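Fructose transport system repressor FruR (Pseudomonas putida, PDB 3O74) regulates transcription as a LacI-family dual regulator that responds to fructose 1-phosphate as its preferred effector, and probably acts by binding operator DNA. Local coordinates at the interface of chains A and B. Coordinates in Å, arbitrary orientation; residue numbers count along the deposited sequence, not the author numbering. Chains: chain A/B, Fructose transport system repressor FruR.

Contacts 1 and 2 lie on the same two-fold symmetric interface between chains A and B, with the centres of their C-alpha atoms about 31 Å apart, and they share no residue or secondary-structure element. Contact 2 joins helix 44-56 of chain A to helix 15-30 and strand 34-39 of chain B, in one lobe of the sugar-binding fold; in the other, contact 1 sets helices 163-177 and 189-200 of chain A against the short 3-10 helix 218-221 of chain B and B:Phe222. Each has a twin. Gripped at both lobes, the copies resemble a LacI-family dimer, although the structure alone does not prove that state.

Contact 1: the interface of chains A and B. Residues chain A 163, 193, 196-197, 200; chain B 218-219, 222.
In this LacI-family sugar-binding fold, the 3-10 helix 218-221 of chain B is laid against helix 189-200 of chain A, with B:Gln218 reaching in beside A:Gln193 and A:Asp197. The side chain of B:Gln218 runs out straight, CG anti to the backbone N (chi1 170°), which carries its amide as far as the helix backbone. There NE2 donates to the main-chain carbonyl O of A:Gln193 at 2.7 Å. The bond is nearly straight, 161° at H, and the acceptor lies in the amide plane, while the donor is tilted from the plane of the carbonyl. The same NE2 comes within 2.9 Å of A:Asp197 OD1, but its N-H points elsewhere, so this is proximity and not a second hydrogen bond. The amide oxygen OE1 turns the other way and rests against CB and CG of A:Gln193.

A:Arg163, from helix 163-177, provides a flat lid. Its guanidinium stacks on the amide of B:Gln218, the planes 19° apart, with B:Gln218 CD 3.7 Å from A:Arg163 NH2. The arginine is itself held by A:Asp197 side-on: NE meets OD2 at 2.7 Å in a salt bridge, and NH2 bonds to OD1, both oxygens using their syn lone pairs. This two-point grip fixes the rotation of the guanidinium and presents its face to the glutamine; it would probably also temper the negative charge next to NE2.

Beside this polar group lies an apolar one. The A:Phe196 ring is tilted over the face of B:Phe222, in an edge-to-face pair with centroids 5.4 Å apart. B:Phe222 also directs its rim at the backbone of A:Phe196, CZ lying 3.3 Å from the carbonyl O, and CZ touches the aliphatic CG of A:Gln200. The methyl CD2, one branch of B:Leu219, packs on CD1 of A:Phe196 at 3.8 Å; leucine's forked aliphatic end can lay a methyl against the ring's rim at CD1 and CE1, a purely apolar contact.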
loop_
_atom_site.group_PDB
_atom_site.type_symbol
_atom_site.label_atom_id
_atom_site.label_comp_id
_atom_site.label_asym_id
_atom_site.label_seq_id
_atom_site.Cartn_x
_atom_site.Cartn_y
_atom_site.Cartn_z
ATOM N N ARG A 163 -12.729 3.622 0.323
ATOM C CA ARG A 163 -12.775 4.794 1.175
ATOM C C ARG A 163 -14.052 5.589 0.935
ATOM O O ARG A 163 -14.675 6.079 1.876
ATOM C CB ARG A 163 -11.548 5.654 0.882
ATOM C CG ARG A 163 -11.343 6.837 1.793
ATOM C CD ARG A 163 -9.915 7.331 1.627
ATOM N NE ARG A 163 -9.706 8.653 2.201
ATOM C CZ ARG A 163 -8.536 9.277 2.210
ATOM N NH1 ARG A 163 -7.472 8.691 1.681
ATOM N NH2 ARG A 163 -8.426 10.483 2.747
ATOM N N GLN A 193 -11.009 4.407 6.598
ATOM C CA GLN A 193 -10.438 5.617 6.018
ATOM C C GLN A 193 -11.547 6.604 5.665
ATOM O O GLN A 193 -11.431 7.801 5.932
ATOM C CB GLN A 193 -9.601 5.282 4.784
ATOM C CG GLN A 193 -8.359 4.457 5.078
ATOM C CD GLN A 193 -7.493 4.242 3.848
ATOM O OE1 GLN A 193 -7.583 3.211 3.182
ATOM N NE2 GLN A 193 -6.647 5.220 3.542
ATOM N N PHE A 196 -12.974 8.165 8.712
ATOM C CA PHE A 196 -12.090 9.243 9.153
ATOM C C PHE A 196 -12.290 10.527 8.337
ATOM O O PHE A 196 -12.160 11.632 8.866
ATOM C CB PHE A 196 -10.621 8.810 9.086
ATOM C CG PHE A 196 -10.193 7.899 10.209
ATOM C CD1 PHE A 196 -9.298 6.866 9.977
ATOM C CD2 PHE A 196 -10.676 8.080 11.495
ATOM C CE1 PHE A 196 -8.896 6.034 11.007
ATOM C CE2 PHE A 196 -10.276 7.247 12.533
ATOM C CZ PHE A 196 -9.386 6.224 12.285
ATOM N N ASP A 197 -12.606 10.384 7.054
ATOM C CA ASP A 197 -12.882 11.553 6.220
ATOM C C ASP A 197 -14.088 12.319 6.747
ATOM O O ASP A 197 -14.085 13.548 6.794
ATOM C CB ASP A 197 -13.117 11.152 4.760
ATOM C CG ASP A 197 -11.846 10.708 4.060
ATOM O OD1 ASP A 197 -10.749 11.103 4.502
ATOM O OD2 ASP A 197 -11.949 9.966 3.061
ATOM N N GLN A 200 -13.374 14.079 10.042
ATOM C CA GLN A 200 -12.450 15.185 9.830
ATOM C C GLN A 200 -13.197 16.491 9.564
ATOM O O GLN A 200 -12.720 17.574 9.903
ATOM C CB GLN A 200 -11.513 14.847 8.670
ATOM C CG GLN A 200 -10.067 15.214 8.910
ATOM C CD GLN A 200 -9.805 16.680 8.682
ATOM O OE1 GLN A 200 -9.986 17.188 7.574
ATOM N NE2 GLN A 200 -9.373 17.373 9.728
ATOM N N GLN B 218 -3.246 10.247 5.228
ATOM C CA GLN B 218 -4.508 10.760 5.734
ATOM C C GLN B 218 -4.453 11.079 7.225
ATOM O O GLN B 218 -4.961 12.109 7.667
ATOM C CB GLN B 218 -5.614 9.740 5.467
ATOM C CG GLN B 218 -6.923 10.057 6.145
ATOM C CD GLN B 218 -7.920 8.923 6.029
ATOM O OE1 GLN B 218 -7.545 7.766 5.848
ATOM N NE2 GLN B 218 -9.198 9.250 6.134
ATOM N N LEU B 219 -3.835 10.195 7.997
ATOM C CA LEU B 219 -3.863 10.328 9.449
ATOM C C LEU B 219 -3.031 11.513 9.951
ATOM O O LEU B 219 -3.124 11.893 11.117
ATOM C CB LEU B 219 -3.469 9.011 10.135
ATOM C CG LEU B 219 -4.285 7.783 9.719
ATOM C CD1 LEU B 219 -4.091 6.637 10.700
ATOM C CD2 LEU B 219 -5.759 8.131 9.607
ATOM N N PHE B 222 -4.930 14.210 11.628
ATOM C CA PHE B 222 -5.363 14.016 13.009
ATOM C C PHE B 222 -4.218 14.143 14.013
ATOM O O PHE B 222 -4.441 14.118 15.225
ATOM C CB PHE B 222 -6.025 12.647 13.169
ATOM C CG PHE B 222 -7.243 12.457 12.312
ATOM C CD1 PHE B 222 -8.507 12.702 12.823
ATOM C CD2 PHE B 222 -7.126 12.028 11.002
ATOM C CE1 PHE B 222 -9.635 12.526 12.040
ATOM C CE2 PHE B 222 -8.248 11.850 10.215
ATOM C CZ PHE B 222 -9.505 12.101 10.736
#

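Contact 2: the interface of chains A and B. Residues chain A 46, 49-50; chain B 29, 34.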
loop_
_atom_site.group_PDB
_atom_site.type_symbol
_atom_site.label_atom_id
_atom_site.label_comp_id
_atom_site.label_asym_id
_atom_site.label_seq_id
_atom_site.Cartn_x
_atom_site.Cartn_y
_atom_site.Cartn_z
ATOM N N SER A 46 -12.996 -8.004 -14.853
ATOM C CA SER A 46 -11.561 -7.763 -14.805
ATOM C C SER A 46 -10.832 -9.010 -14.307
ATOM O O SER A 46 -9.787 -9.384 -14.838
ATOM C CB SER A 46 -11.244 -6.568 -13.905
ATOM O OG SER A 46 -11.864 -5.387 -14.381
ATOM N N GLN A 49 -10.560 -11.721 -17.077
ATOM C CA GLN A 49 -9.508 -11.419 -18.037
ATOM C C GLN A 49 -8.149 -11.818 -17.469
ATOM O O GLN A 49 -7.287 -12.318 -18.193
ATOM C CB GLN A 49 -9.518 -9.931 -18.394
ATOM C CG GLN A 49 -10.821 -9.443 -19.010
ATOM C CD GLN A 49 -10.880 -7.931 -19.131
ATOM O OE1 GLN A 49 -9.849 -7.258 -19.184
ATOM N NE2 GLN A 49 -12.092 -7.387 -19.176
ATOM N N LEU A 50 -7.965 -11.592 -16.169
ATOM C CA LEU A 50 -6.712 -11.936 -15.497
ATOM C C LEU A 50 -6.512 -13.444 -15.428
ATOM O O LEU A 50 -5.380 -13.928 -15.410
ATOM C CB LEU A 50 -6.662 -11.336 -14.091
ATOM C CG LEU A 50 -6.467 -9.821 -14.042
ATOM C CD1 LEU A 50 -6.573 -9.316 -12.610
ATOM C CD2 LEU A 50 -5.130 -9.436 -14.663
ATOM N N ARG B 29 -6.143 -1.186 -18.845
ATOM C CA ARG B 29 -7.317 -2.019 -19.089
ATOM C C ARG B 29 -8.255 -1.392 -20.119
ATOM O O ARG B 29 -8.769 -2.079 -21.002
ATOM C CB ARG B 29 -8.062 -2.285 -17.780
ATOM C CG ARG B 29 -9.280 -3.182 -17.931
ATOM C CD ARG B 29 -9.876 -3.546 -16.578
ATOM N NE ARG B 29 -8.993 -4.410 -15.799
ATOM C CZ ARG B 29 -8.434 -4.067 -14.642
ATOM N NH1 ARG B 29 -8.670 -2.874 -14.116
ATOM N NH2 ARG B 29 -7.643 -4.922 -14.005
ATOM N N GLN B 34 -3.262 -5.728 -20.103
ATOM C CA GLN B 34 -3.221 -6.160 -18.708
ATOM C C GLN B 34 -1.886 -5.741 -18.093
ATOM O O GLN B 34 -0.868 -5.700 -18.776
ATOM C CB GLN B 34 -3.398 -7.676 -18.601
ATOM C CG GLN B 34 -4.634 -8.223 -19.309
ATOM C CD GLN B 34 -5.930 -7.804 -18.642
ATOM O OE1 GLN B 34 -6.921 -7.512 -19.311
ATOM N NE2 GLN B 34 -5.929 -7.770 -17.314
HETATM O O HOH W 1 -8.354 -7.134 -15.850
#
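Water carries much of the polar contact between A:Ser46, on helix 44-56 of chain A, and B:Arg29 and B:Gln34, which come from helix 15-30 and strand 34-39 in the sugar-binding fold of this LacI-family protein. Water 1 is hydrogen-bonded to the main-chain O of A:Ser46 at 2.9 Å. From chain B, the guanidinium of B:Arg29 holds it with two nitrogens, NE at 2.8 Å and NH2 at 3.0 Å, the water sitting in the guanidinium plane at that edge. As modelled, B:Gln34 NE2 meets the same water almost straight, 175° at H, so the water links a helix carbonyl of one chain to two side chains of the other. The arginine suits this place because its long chain, bent at chi3 (-68°), brings an edge with two nitrogens round to the water.

Face packing complements that edge. A:Ser46 is small enough to lie over the guanidinium: its hydroxyl OG stands 3.3 Å above the plane, offset toward the rim near NE, and CB lies 3.8 Å from CZ of B:Arg29. This is a contact over the face, not a hydrogen bond.

A further contact is made by the side chain of B:Gln34 against helix 44-56. The bend at chi2 (-69°) lays its amide beside the methyl CD2 of A:Leu50, with NE2 on that side as modelled. A:Gln49 OE1 and B:Gln34 OE1 are 2.9 Å apart, a clash of two acceptors; one of these amides may be the wrong way round, and the coordinates do not settle which. The two side chains cross at about a right angle, the amide of B:Gln34 standing almost perpendicular to that of A:Gln49.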